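Local structure of putative lipoprotein YcdA (4R4G) at residues T25-Y30 with Q38-V43; K148-Y153 with V297-N302; S220-K225 with V236-K241. The protein is of unknown function but is probably a membrane-attached lipoprotein, built from an Ig-like N-terminal domain and an alpha-beta C-terminal domain joined by a kinked helix. All coordinates share one frame; numbering follows the deposited sequence.

Interaction 1 of 3, residues T25-Y30 with Q38-V43; sequences TLPSKY and QLVLKV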
ATOM      1  N   THR A  25      -0.989   1.796  13.561  1.00 62.37           N
ATOM      2  CA  THR A  25      -0.095   1.191  12.582  1.00 61.95           C
ATOM      3  C   THR A  25      -0.834   0.048  11.895  1.00 65.03           C
ATOM      4  O   THR A  25      -1.889  -0.417  12.360  1.00 61.82           O
ATOM      5  CB  THR A  25       1.246   0.714  13.211  1.00 69.37           C
ATOM      6  OG1 THR A  25       1.014  -0.299  14.202  1.00 68.75           O
ATOM      7  CG2 THR A  25       2.098   1.854  13.783  1.00 65.91           C
ATOM      8  N   LEU A  26      -0.298  -0.368  10.755  1.00 63.65           N
ATOM      9  CA  LEU A  26      -0.843  -1.502  10.047  1.00 63.40           C
ATOM     10  C   LEU A  26      -0.168  -2.698  10.633  1.00 68.76           C
ATOM     11  O   LEU A  26       1.026  -2.590  10.940  1.00 70.14           O
ATOM     12  CB  LEU A  26      -0.569  -1.418   8.533  1.00 63.65           C
ATOM     13  CG  LEU A  26      -1.412  -0.482   7.685  1.00 68.29           C
ATOM     14  CD1 LEU A  26      -0.846  -0.436   6.311  1.00 69.48           C
ATOM     15  CD2 LEU A  26      -2.867  -0.937   7.604  1.00 67.73           C
ATOM     16  N   PRO A  27      -0.841  -3.859  10.730  1.00 64.02           N
ATOM     17  CA  PRO A  27      -0.160  -5.044  11.265  1.00 64.76           C
ATOM     18  C   PRO A  27       1.054  -5.510  10.436  1.00 75.45           C
ATOM     19  O   PRO A  27       1.304  -5.040   9.314  1.00 77.89           O
ATOM     20  CB  PRO A  27      -1.265  -6.104  11.273  1.00 65.76           C
ATOM     21  CG  PRO A  27      -2.322  -5.599  10.373  1.00 69.17           C
ATOM     22  CD  PRO A  27      -2.260  -4.135  10.418  1.00 64.34           C
ATOM     23  N   SER A  28       1.847  -6.426  11.024  1.00 74.37           N
ATOM     24  CA  SER A  28       3.003  -7.041  10.377  1.00 75.39           C
ATOM     25  C   SER A  28       2.496  -7.874   9.203  1.00 78.12           C
ATOM     26  O   SER A  28       1.357  -8.345   9.284  1.00 77.17           O
ATOM     27  CB  SER A  28       3.747  -7.916  11.387  1.00 79.97           C
ATOM     28  OG  SER A  28       4.769  -8.716  10.812  1.00 89.34           O
ATOM     29  N   LYS A  29       3.316  -8.072   8.121  1.00 74.25           N
ATOM     30  CA  LYS A  29       2.933  -8.936   6.979  1.00 74.17           C
ATOM     31  C   LYS A  29       2.579 -10.344   7.510  1.00 79.04           C
ATOM     32  O   LYS A  29       1.714 -11.029   6.963  1.00 79.16           O
ATOM     33  CB  LYS A  29       4.067  -9.063   5.902  1.00 78.20           C
ATOM     34  CG  LYS A  29       4.791  -7.776   5.464  1.00 91.17           C
ATOM     35  CD  LYS A  29       5.909  -7.971   4.402  1.00 98.06           C
ATOM     36  CE  LYS A  29       6.577  -6.638   4.065  1.00104.10           C
ATOM     37  NZ  LYS A  29       7.563  -6.731   2.945  1.00102.46           N
ATOM     38  N   TYR A  30       3.239 -10.729   8.631  1.00 75.32           N
ATOM     39  CA  TYR A  30       3.169 -12.033   9.262  1.00 75.77           C
ATOM     40  C   TYR A  30       2.251 -12.071  10.496  1.00 82.89           C
ATOM     41  O   TYR A  30       2.106 -13.148  11.087  1.00 83.62           O
ATOM     42  CB  TYR A  30       4.599 -12.496   9.599  1.00 76.90           C
ATOM     43  CG  TYR A  30       5.539 -12.280   8.434  1.00 76.50           C
ATOM     44  CD1 TYR A  30       5.429 -13.042   7.276  1.00 79.01           C
ATOM     45  CD2 TYR A  30       6.445 -11.224   8.431  1.00 76.31           C
ATOM     46  CE1 TYR A  30       6.235 -12.797   6.168  1.00 79.68           C
ATOM     47  CE2 TYR A  30       7.260 -10.971   7.328  1.00 77.83           C
ATOM     48  CZ  TYR A  30       7.150 -11.761   6.197  1.00 86.58           C
ATOM     49  OH  TYR A  30       7.952 -11.532   5.100  1.00 91.72           O
ATOM     50  N   GLN A  38      -8.932  -4.203  11.396  1.00 80.38           N
ATOM     51  CA  GLN A  38      -8.250  -3.816  12.627  1.00 77.02           C
ATOM     52  C   GLN A  38      -6.922  -3.181  12.334  1.00 78.53           C
ATOM     53  O   GLN A  38      -6.344  -3.382  11.256  1.00 79.57           O
ATOM     54  CB  GLN A  38      -8.061  -5.003  13.576  1.00 76.97           C
ATOM     55  CG  GLN A  38      -9.322  -5.318  14.336  1.00 72.47           C
ATOM     56  CD  GLN A  38      -9.232  -6.553  15.179  1.00 79.95           C
ATOM     57  OE1 GLN A  38      -8.636  -7.567  14.796  1.00 71.17           O
ATOM     58  NE2 GLN A  38      -9.875  -6.512  16.338  1.00 74.59           N
ATOM     59  N   LEU A  39      -6.446  -2.399  13.315  1.00 70.67           N
ATOM     60  CA  LEU A  39      -5.158  -1.726  13.296  1.00 68.04           C
ATOM     61  C   LEU A  39      -4.347  -2.214  14.476  1.00 69.05           C
ATOM     62  O   LEU A  39      -4.816  -3.045  15.267  1.00 68.81           O
ATOM     63  CB  LEU A  39      -5.331  -0.197  13.342  1.00 68.26           C
ATOM     64  CG  LEU A  39      -6.021   0.460  12.145  1.00 73.76           C
ATOM     65  CD1 LEU A  39      -6.176   1.947  12.371  1.00 74.41           C
ATOM     66  CD2 LEU A  39      -5.231   0.225  10.838  1.00 76.03           C
ATOM     67  N   VAL A  40      -3.129  -1.714  14.596  1.00 62.75           N
ATOM     68  CA  VAL A  40      -2.260  -2.063  15.704  1.00 61.04           C
ATOM     69  C   VAL A  40      -1.927  -0.762  16.392  1.00 65.71           C
ATOM     70  O   VAL A  40      -1.463   0.163  15.726  1.00 67.72           O
ATOM     71  CB  VAL A  40      -1.015  -2.873  15.239  1.00 63.84           C
ATOM     72  CG1 VAL A  40       0.029  -2.994  16.351  1.00 64.05           C
ATOM     73  CG2 VAL A  40      -1.432  -4.253  14.742  1.00 62.86           C
ATOM     74  N   LEU A  41      -2.217  -0.659  17.700  1.00 60.30           N
ATOM     75  CA  LEU A  41      -1.926   0.554  18.454  1.00 59.44           C
ATOM     76  C   LEU A  41      -0.489   0.479  18.949  1.00 65.39           C
ATOM     77  O   LEU A  41      -0.130  -0.466  19.658  1.00 64.31           O
ATOM     78  CB  LEU A  41      -2.928   0.728  19.606  1.00 58.60           C
ATOM     79  CG  LEU A  41      -2.871   2.037  20.395  1.00 62.92           C
ATOM     80  CD1 LEU A  41      -3.579   3.155  19.655  1.00 63.42           C
ATOM     81  CD2 LEU A  41      -3.479   1.854  21.751  1.00 61.11           C
ATOM     82  N   LYS A  42       0.352   1.437  18.506  1.00 63.34           N
ATOM     83  CA  LYS A  42       1.770   1.517  18.884  1.00 63.93           C
ATOM     84  C   LYS A  42       1.892   2.564  19.974  1.00 68.36           C
ATOM     85  O   LYS A  42       1.677   3.756  19.725  1.00 70.45           O
ATOM     86  CB  LYS A  42       2.658   1.832  17.656  1.00 66.90           C
ATOM     87  CG  LYS A  42       4.168   1.822  17.894  1.00 72.03           C
ATOM     88  CD  LYS A  42       4.906   2.016  16.584  1.00 70.89           C
ATOM     89  CE  LYS A  42       6.306   2.550  16.743  1.00 90.57           C
ATOM     90  NZ  LYS A  42       7.116   2.345  15.506  1.00102.65           N
ATOM     91  N   VAL A  43       2.174   2.104  21.195  1.00 62.49           N
ATOM     92  CA  VAL A  43       2.319   2.933  22.394  1.00 61.47           C
ATOM     93  C   VAL A  43       3.800   2.905  22.815  1.00 66.59           C
ATOM     94  O   VAL A  43       4.292   1.852  23.216  1.00 66.23           O
ATOM     95  CB  VAL A  43       1.367   2.479  23.543  1.00 61.90           C
ATOM     96  CG1 VAL A  43       1.367   3.471  24.701  1.00 62.28           C
ATOM     97  CG2 VAL A  43      -0.055   2.257  23.036  1.00 60.13           C
TER
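Thr25 and Val40 form an antiparallel hydrogen-bonded pair, their CA atoms 5.0 Å apart, at the point where the chain leaves strand 16-25 of the Ig-like domain while strand 39-48 runs beside it. The pair is closed in both directions: Thr25 N donates to Val40 O (2.8 Å) and Val40 N to Thr25 O (2.9 Å). A third bond comes from a side chain. With chi1 at 62°, Thr25 OG1 lies between its own backbone N and carbonyl carbon, and from there it donates to Val40 O over 2.9 Å, approaching from above the carbonyl plane, 47° out of it. Val40 O therefore accepts two bonds from one residue. The methyl CG2 of Thr25 turns to the aliphatic stem of Lys42, meeting CB at 3.9 Å with the two side chains crossing at about a right angle. Beyond the pair the contact becomes apolar: Val40 CG2 packs on Pro27 CB (3.9 Å), and Leu26 CD2 reaches Leu39 CD2 more loosely at 4.2 Å. Leu26 also touches Thr226 and Ile229 of strand 221-230, so this end meets the C-terminal domain. An alanine in place of this threonine would probably leave Val40 O with the backbone N-H alone of its two donors and open a gap beside Lys42 CB. The chemistry implies a strand end secured by three polar links, then two loop residues meeting strand 39-48 through aliphatic contacts.

Interaction 2 of 3, residues K148-Y153 with V297-N302; sequences KALSAY and VKMKKN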
ATOM      1  N   LYS A 148      -2.285   5.597  -2.276  1.00 63.40           N
ATOM      2  CA  LYS A 148      -2.624   6.851  -2.955  1.00 63.53           C
ATOM      3  C   LYS A 148      -1.573   7.058  -4.059  1.00 67.93           C
ATOM      4  O   LYS A 148      -1.936   7.165  -5.237  1.00 69.37           O
ATOM      5  CB  LYS A 148      -2.717   8.039  -1.955  1.00 66.50           C
ATOM      6  CG  LYS A 148      -3.911   7.944  -0.961  1.00 71.98           C
ATOM      7  CD  LYS A 148      -4.031   9.158   0.003  1.00 81.98           C
ATOM      8  CE  LYS A 148      -4.904   8.905   1.231  1.00 92.79           C
ATOM      9  NZ  LYS A 148      -4.109   8.576   2.474  1.00 98.26           N
ATOM     10  N   ALA A 149      -0.282   6.966  -3.697  1.00 63.56           N
ATOM     11  CA  ALA A 149       0.834   7.037  -4.633  1.00 63.82           C
ATOM     12  C   ALA A 149       0.747   5.947  -5.729  1.00 67.37           C
ATOM     13  O   ALA A 149       0.872   6.300  -6.899  1.00 68.53           O
ATOM     14  CB  ALA A 149       2.146   6.935  -3.891  1.00 65.13           C
ATOM     15  N   LEU A 150       0.467   4.664  -5.390  1.00 63.23           N
ATOM     16  CA  LEU A 150       0.343   3.613  -6.417  1.00 62.83           C
ATOM     17  C   LEU A 150      -0.785   3.937  -7.418  1.00 71.02           C
ATOM     18  O   LEU A 150      -0.615   3.747  -8.625  1.00 72.33           O
ATOM     19  CB  LEU A 150       0.135   2.209  -5.833  1.00 61.37           C
ATOM     20  CG  LEU A 150      -0.091   1.141  -6.911  1.00 66.50           C
ATOM     21  CD1 LEU A 150       1.171   0.889  -7.728  1.00 67.52           C
ATOM     22  CD2 LEU A 150      -0.649  -0.120  -6.351  1.00 69.11           C
ATOM     23  N   SER A 151      -1.917   4.451  -6.915  1.00 68.25           N
ATOM     24  CA  SER A 151      -3.064   4.838  -7.733  1.00 68.12           C
ATOM     25  C   SER A 151      -2.684   5.993  -8.680  1.00 72.47           C
ATOM     26  O   SER A 151      -3.140   5.980  -9.827  1.00 75.16           O
ATOM     27  CB  SER A 151      -4.248   5.220  -6.845  1.00 72.87           C
ATOM     28  OG  SER A 151      -5.461   5.310  -7.573  1.00 88.84           O
ATOM     29  N   ALA A 152      -1.833   6.961  -8.221  1.00 66.87           N
ATOM     30  CA  ALA A 152      -1.340   8.096  -9.032  1.00 67.44           C
ATOM     31  C   ALA A 152      -0.487   7.599 -10.204  1.00 71.94           C
ATOM     32  O   ALA A 152      -0.608   8.119 -11.309  1.00 72.87           O
ATOM     33  CB  ALA A 152      -0.530   9.057  -8.173  1.00 69.29           C
ATOM     34  N   TYR A 153       0.351   6.565  -9.961  1.00 67.64           N
ATOM     35  CA  TYR A 153       1.179   5.911 -10.964  1.00 66.83           C
ATOM     36  C   TYR A 153       0.288   5.298 -12.024  1.00 68.92           C
ATOM     37  O   TYR A 153       0.542   5.494 -13.201  1.00 70.45           O
ATOM     38  CB  TYR A 153       2.065   4.828 -10.324  1.00 68.31           C
ATOM     39  CG  TYR A 153       3.448   5.295  -9.931  1.00 72.66           C
ATOM     40  CD1 TYR A 153       4.500   5.268 -10.841  1.00 75.86           C
ATOM     41  CD2 TYR A 153       3.719   5.728  -8.636  1.00 74.30           C
ATOM     42  CE1 TYR A 153       5.783   5.662 -10.475  1.00 79.21           C
ATOM     43  CE2 TYR A 153       5.000   6.128  -8.258  1.00 76.94           C
ATOM     44  CZ  TYR A 153       6.027   6.102  -9.183  1.00 87.74           C
ATOM     45  OH  TYR A 153       7.285   6.512  -8.821  1.00 93.48           O
ATOM     46  N   VAL A 297       2.316  -5.171  -4.666  1.00 74.14           N
ATOM     47  CA  VAL A 297       3.300  -4.261  -5.237  1.00 74.58           C
ATOM     48  C   VAL A 297       4.027  -3.573  -4.093  1.00 78.58           C
ATOM     49  O   VAL A 297       3.388  -3.094  -3.155  1.00 78.41           O
ATOM     50  CB  VAL A 297       2.571  -3.256  -6.192  1.00 77.76           C
ATOM     51  CG1 VAL A 297       3.345  -1.958  -6.380  1.00 77.93           C
ATOM     52  CG2 VAL A 297       2.264  -3.898  -7.538  1.00 77.80           C
ATOM     53  N   LYS A 298       5.354  -3.525  -4.169  1.00 74.99           N
ATOM     54  CA  LYS A 298       6.180  -2.883  -3.161  1.00 74.44           C
ATOM     55  C   LYS A 298       6.478  -1.437  -3.560  1.00 76.94           C
ATOM     56  O   LYS A 298       6.937  -1.166  -4.678  1.00 78.04           O
ATOM     57  CB  LYS A 298       7.480  -3.685  -2.944  1.00 79.06           C
ATOM     58  CG  LYS A 298       8.344  -3.253  -1.752  1.00 93.70           C
ATOM     59  CD  LYS A 298       9.610  -4.121  -1.587  1.00105.35           C
ATOM     60  CE  LYS A 298      10.707  -3.819  -2.592  1.00110.56           C
ATOM     61  NZ  LYS A 298      11.987  -4.481  -2.238  1.00113.30           N
HETATM   62  N   MSE A 299       6.186  -0.518  -2.637  1.00 71.43           N
HETATM   63  CA  MSE A 299       6.462   0.918  -2.743  1.00 70.45           C
HETATM   64  C   MSE A 299       7.638   1.244  -1.849  1.00 79.10           C
HETATM   65  O   MSE A 299       7.840   0.559  -0.843  1.00 78.43           O
HETATM   66  CB  MSE A 299       5.246   1.764  -2.312  1.00 70.02           C
HETATM   67  CG  MSE A 299       3.969   1.523  -3.103  1.00 73.38           C
HETATM   68 SE   MSE A 299       4.117   1.959  -4.964  0.75 79.51          SE
HETATM   69  CE  MSE A 299       4.152   3.922  -4.901  1.00 77.54           C
ATOM     70  N   LYS A 300       8.385   2.306  -2.166  1.00 78.93           N
ATOM     71  CA  LYS A 300       9.536   2.705  -1.370  1.00 81.26           C
ATOM     72  C   LYS A 300       9.448   4.189  -1.054  1.00 86.26           C
ATOM     73  O   LYS A 300       9.312   5.005  -1.966  1.00 85.78           O
ATOM     74  CB  LYS A 300      10.845   2.348  -2.109  1.00 87.17           C
ATOM     75  CG  LYS A 300      11.305   0.903  -1.852  1.00112.40           C
ATOM     76  CD  LYS A 300      12.298   0.351  -2.899  1.00125.50           C
ATOM     77  CE  LYS A 300      13.006  -0.902  -2.411  1.00137.46           C
ATOM     78  NZ  LYS A 300      13.753  -1.598  -3.497  1.00145.64           N
ATOM     79  N   LYS A 301       9.516   4.532   0.249  1.00 84.22           N
ATOM     80  CA  LYS A 301       9.431   5.907   0.760  1.00 85.42           C
ATOM     81  C   LYS A 301      10.801   6.599   0.785  1.00 93.32           C
ATOM     82  O   LYS A 301      11.809   5.965   1.101  1.00 94.67           O
ATOM     83  CB  LYS A 301       8.822   5.902   2.176  1.00 87.12           C
ATOM     84  CG  LYS A 301       8.518   7.281   2.771  1.00101.28           C
ATOM     85  CD  LYS A 301       7.920   7.190   4.169  1.00109.72           C
ATOM     86  CE  LYS A 301       8.933   7.142   5.298  1.00124.20           C
ATOM     87  NZ  LYS A 301       8.270   7.025   6.633  1.00127.96           N
ATOM     88  N   ASN A 302      10.824   7.907   0.481  1.00 91.88           N
ATOM     89  CA  ASN A 302      12.037   8.712   0.524  1.00 95.52           C
ATOM     90  C   ASN A 302      12.091   9.489   1.873  1.00104.51           C
ATOM     91  O   ASN A 302      11.418   9.089   2.832  1.00101.33           O
ATOM     92  CB  ASN A 302      12.130   9.629  -0.709  1.00 92.58           C
ATOM     93  CG  ASN A 302      11.242  10.855  -0.749  1.00105.13           C
ATOM     94  OD1 ASN A 302      10.312  11.044   0.044  1.00100.03           O
ATOM     95  ND2 ASN A 302      11.554  11.752  -1.664  1.00 92.62           N
TER
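Bends at chi2 and chi3 of Met299 (-63° and -73°) curl its chain so that SE and CE meet Leu150 and its neighbours on helix 145-157. This is helix-on-sheet packing in the alpha-beta C-terminal domain: the helix lies across strand 293-301, and the axes of helix 148-153 and strand 297-301 come within 10.0 Å, their directions 109° apart. Met299, a selenomethionine in the crystal, provides most of the strand's share. Its SE sits 4.1 Å from Leu150 CB, the two side chains crossing at about a right angle. Farther out, CE comes within 3.8 Å of Ala149 CB, a small side chain that probably leaves room for the methyl to approach the helix. The Tyr153 ring meets the same methyl obliquely, CE2 lying 4.1 Å from it, as the two side chains slide past each other in opposite directions. Two residues earlier on the strand, and also pointing to the helix, Val297 packs its CG1 against Leu150 CD1 at 3.8 Å. All five residues are buried and the side-chain contacts are apolar, so the hold comes mainly from packing and the exclusion of water. Trp307 touches both Ala149 and Met299, Leu309 lies against Leu150, Val297 and Met299, and Phe166 makes an edge-to-face stack with Tyr153. At the helix surface, Met299 CE also rests 3.8 Å from the backbone N of Leu150.

Interaction 3 of 3, residues S220-K225 with V236-K241; sequences SSIQAK and VEATVK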
ATOM      1  N   SER A 220     -11.785  -0.192 -16.944  1.00 73.98           N
ATOM      2  CA  SER A 220     -10.999  -1.003 -16.015  1.00 70.58           C
ATOM      3  C   SER A 220     -10.925  -0.262 -14.713  1.00 73.68           C
ATOM      4  O   SER A 220     -11.085   0.974 -14.671  1.00 73.30           O
ATOM      5  CB  SER A 220      -9.621  -1.352 -16.568  1.00 68.89           C
ATOM      6  OG  SER A 220      -8.651  -0.402 -16.169  1.00 71.72           O
ATOM      7  N   SER A 221     -10.727  -1.022 -13.639  1.00 70.32           N
ATOM      8  CA  SER A 221     -10.685  -0.455 -12.300  1.00 69.59           C
ATOM      9  C   SER A 221      -9.548  -1.006 -11.468  1.00 71.23           C
ATOM     10  O   SER A 221      -9.128  -2.151 -11.651  1.00 71.76           O
ATOM     11  CB  SER A 221     -12.001  -0.729 -11.587  1.00 75.54           C
ATOM     12  OG  SER A 221     -12.110   0.090 -10.436  1.00 92.33           O
ATOM     13  N   ILE A 222      -9.069  -0.182 -10.537  1.00 65.42           N
ATOM     14  CA  ILE A 222      -8.067  -0.551  -9.552  1.00 63.29           C
ATOM     15  C   ILE A 222      -8.539  -0.107  -8.162  1.00 67.86           C
ATOM     16  O   ILE A 222      -8.922   1.047  -7.953  1.00 67.91           O
ATOM     17  CB  ILE A 222      -6.644  -0.037  -9.872  1.00 65.08           C
ATOM     18  CG1 ILE A 222      -5.676  -0.417  -8.729  1.00 64.43           C
ATOM     19  CG2 ILE A 222      -6.621   1.482 -10.154  1.00 66.15           C
ATOM     20  CD1 ILE A 222      -4.181  -0.361  -9.020  1.00 71.20           C
ATOM     21  N   GLN A 223      -8.520  -1.041  -7.225  1.00 65.35           N
ATOM     22  CA  GLN A 223      -8.746  -0.777  -5.811  1.00 65.76           C
ATOM     23  C   GLN A 223      -7.402  -1.012  -5.164  1.00 68.41           C
ATOM     24  O   GLN A 223      -6.871  -2.122  -5.281  1.00 68.13           O
ATOM     25  CB  GLN A 223      -9.849  -1.671  -5.217  1.00 68.47           C
ATOM     26  CG  GLN A 223     -11.283  -1.230  -5.519  1.00 91.50           C
ATOM     27  CD  GLN A 223     -12.279  -2.052  -4.725  1.00117.57           C
ATOM     28  OE1 GLN A 223     -12.865  -3.018  -5.234  1.00114.44           O
ATOM     29  NE2 GLN A 223     -12.468  -1.713  -3.448  1.00110.53           N
ATOM     30  N   ALA A 224      -6.790   0.039  -4.596  1.00 64.23           N
ATOM     31  CA  ALA A 224      -5.458  -0.073  -3.986  1.00 63.18           C
ATOM     32  C   ALA A 224      -5.504   0.091  -2.459  1.00 69.48           C
ATOM     33  O   ALA A 224      -6.018   1.087  -1.938  1.00 70.16           O
ATOM     34  CB  ALA A 224      -4.519   0.960  -4.591  1.00 63.85           C
ATOM     35  N   LYS A 225      -4.960  -0.890  -1.737  1.00 66.56           N
ATOM     36  CA  LYS A 225      -4.905  -0.832  -0.282  1.00 64.97           C
ATOM     37  C   LYS A 225      -3.533  -1.173   0.209  1.00 66.54           C
ATOM     38  O   LYS A 225      -3.013  -2.217  -0.165  1.00 66.81           O
ATOM     39  CB  LYS A 225      -5.921  -1.797   0.358  1.00 67.41           C
ATOM     40  CG  LYS A 225      -6.055  -1.558   1.856  1.00 76.97           C
ATOM     41  CD  LYS A 225      -6.686  -2.682   2.639  1.00 84.18           C
ATOM     42  CE  LYS A 225      -6.477  -2.361   4.105  1.00 91.61           C
ATOM     43  NZ  LYS A 225      -7.209  -3.271   5.028  1.00 94.73           N
ATOM     44  N   VAL A 236       1.400  -2.678  -1.163  1.00 66.45           N
ATOM     45  CA  VAL A 236       0.111  -2.231  -1.648  1.00 64.11           C
ATOM     46  C   VAL A 236      -0.513  -3.389  -2.400  1.00 69.94           C
ATOM     47  O   VAL A 236       0.114  -3.990  -3.282  1.00 71.79           O
ATOM     48  CB  VAL A 236       0.190  -0.949  -2.500  1.00 67.23           C
ATOM     49  CG1 VAL A 236      -1.213  -0.457  -2.858  1.00 67.37           C
ATOM     50  CG2 VAL A 236       0.965   0.152  -1.788  1.00 66.81           C
ATOM     51  N   GLU A 237      -1.728  -3.727  -2.013  1.00 66.03           N
ATOM     52  CA  GLU A 237      -2.520  -4.790  -2.599  1.00 67.07           C
ATOM     53  C   GLU A 237      -3.438  -4.144  -3.631  1.00 70.99           C
ATOM     54  O   GLU A 237      -4.343  -3.381  -3.279  1.00 71.24           O
ATOM     55  CB  GLU A 237      -3.289  -5.492  -1.475  1.00 68.98           C
ATOM     56  CG  GLU A 237      -3.952  -6.804  -1.831  1.00 83.82           C
ATOM     57  CD  GLU A 237      -4.134  -7.744  -0.651  1.00112.00           C
ATOM     58  OE1 GLU A 237      -3.128  -8.058   0.032  1.00111.18           O
ATOM     59  OE2 GLU A 237      -5.284  -8.190  -0.430  1.00106.13           O
ATOM     60  N   ALA A 238      -3.145  -4.371  -4.912  1.00 66.58           N
ATOM     61  CA  ALA A 238      -3.926  -3.801  -6.008  1.00 64.47           C
ATOM     62  C   ALA A 238      -4.913  -4.818  -6.530  1.00 65.82           C
ATOM     63  O   ALA A 238      -4.515  -5.900  -6.963  1.00 65.54           O
ATOM     64  CB  ALA A 238      -3.007  -3.336  -7.113  1.00 64.92           C
ATOM     65  N   THR A 239      -6.205  -4.507  -6.428  1.00 61.53           N
ATOM     66  CA  THR A 239      -7.233  -5.414  -6.916  1.00 62.65           C
ATOM     67  C   THR A 239      -7.699  -4.785  -8.199  1.00 68.47           C
ATOM     68  O   THR A 239      -8.256  -3.679  -8.207  1.00 69.77           O
ATOM     69  CB  THR A 239      -8.307  -5.695  -5.845  1.00 70.38           C
ATOM     70  OG1 THR A 239      -7.683  -6.192  -4.634  1.00 68.65           O
ATOM     71  CG2 THR A 239      -9.367  -6.664  -6.338  1.00 63.98           C
ATOM     72  N   VAL A 240      -7.393  -5.460  -9.299  1.00 64.36           N
ATOM     73  CA  VAL A 240      -7.635  -4.920 -10.608  1.00 63.32           C
ATOM     74  C   VAL A 240      -8.716  -5.667 -11.360  1.00 71.05           C
ATOM     75  O   VAL A 240      -8.633  -6.891 -11.506  1.00 71.89           O
ATOM     76  CB  VAL A 240      -6.293  -4.935 -11.416  1.00 65.29           C
ATOM     77  CG1 VAL A 240      -6.500  -4.533 -12.885  1.00 65.21           C
ATOM     78  CG2 VAL A 240      -5.223  -4.058 -10.753  1.00 63.05           C
ATOM     79  N   LYS A 241      -9.714  -4.892 -11.870  1.00 68.99           N
ATOM     80  CA  LYS A 241     -10.788  -5.342 -12.747  0.50 70.26           C
ATOM     81  C   LYS A 241     -10.263  -5.104 -14.172  1.00 74.01           C
ATOM     82  O   LYS A 241     -10.110  -3.936 -14.549  1.00 72.41           O
ATOM     83  CB  LYS A 241     -12.087  -4.555 -12.445  0.50 73.42           C
ATOM     84  CG  LYS A 241     -13.299  -4.918 -13.318  0.50 86.15           C
ATOM     85  CD  LYS A 241     -14.573  -4.131 -12.924  0.50 96.29           C
ATOM     86  CE  LYS A 241     -14.610  -2.697 -13.427  0.50 99.33           C
ATOM     87  NZ  LYS A 241     -15.749  -1.932 -12.859  0.50104.23           N
TER
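Ser221 and Lys241, Gln223 and Thr239, and Lys225 and Glu237 are the three hydrogen-bonded pairs of this antiparallel hairpin, and each is closed by two backbone bonds. All six N-H groups and all six carbonyl oxygens of these residues are thereby satisfied across the contact. The bonds of the middle pair are nearly straight: Thr239 N donates to Gln223 O over 2.7 Å with an N-H...O angle of 178°, and Gln223 N returns a bond to Thr239 O at 2.8 Å. At one end Ser221 N donates to Lys241 O at 3.1 Å. At the other, Glu237 N donates to Lys225 O (2.7 Å). Several of these oxygens also receive a CA-H contact, such as Val240 CA on Ser221 O at 3.3 Å. The non-hydrogen-bonded pairs, Ile222 with Val240 and Ala224 with Ala238, send their side chains to the other face. There chi1 of Ile222 (177°) sets CG1 anti to the backbone N, and an extended chi2 (163°) then brings CD1 to 3.7 Å from Ala238 CB, diagonally across the strands, while Ala224 CB meets Val236 CG1 at 4.0 Å. Beyond the backbone, Ser220 OG is bonded to Leu216 O in helix 203-219, and Lys225 NZ to a bound tetraethylene glycol, probably from the crystallisation liquor. Strand 233-244 continues the sheet to strand 293-301 through backbone bonds of Val236, Ala238 and Val240, while helix 145-157 packs on the apolar face, with Val154 against Ile222.

Along the chain interaction 1, in the Ig-like domain, closes before interaction 2 opens; interaction 3 is then nested inside the long loop that interaction 2 closes. Interactions 2 and 3 have centres about 12 Å apart and share one sheet, in which strands 233-244 and 293-301 are neighbours. They touch directly: Val297 O and Val236 N make a probable hydrogen bond, and Leu150 and Met299 both pack on Val236, joining hairpin and helix in one core. The centre of interaction 1 lies about 20 Å from that of interaction 2 and about 22 Å from that of interaction 3. It touches neither, yet its nearest atoms come within about 5 Å of interaction 3, where the two domains lie close together.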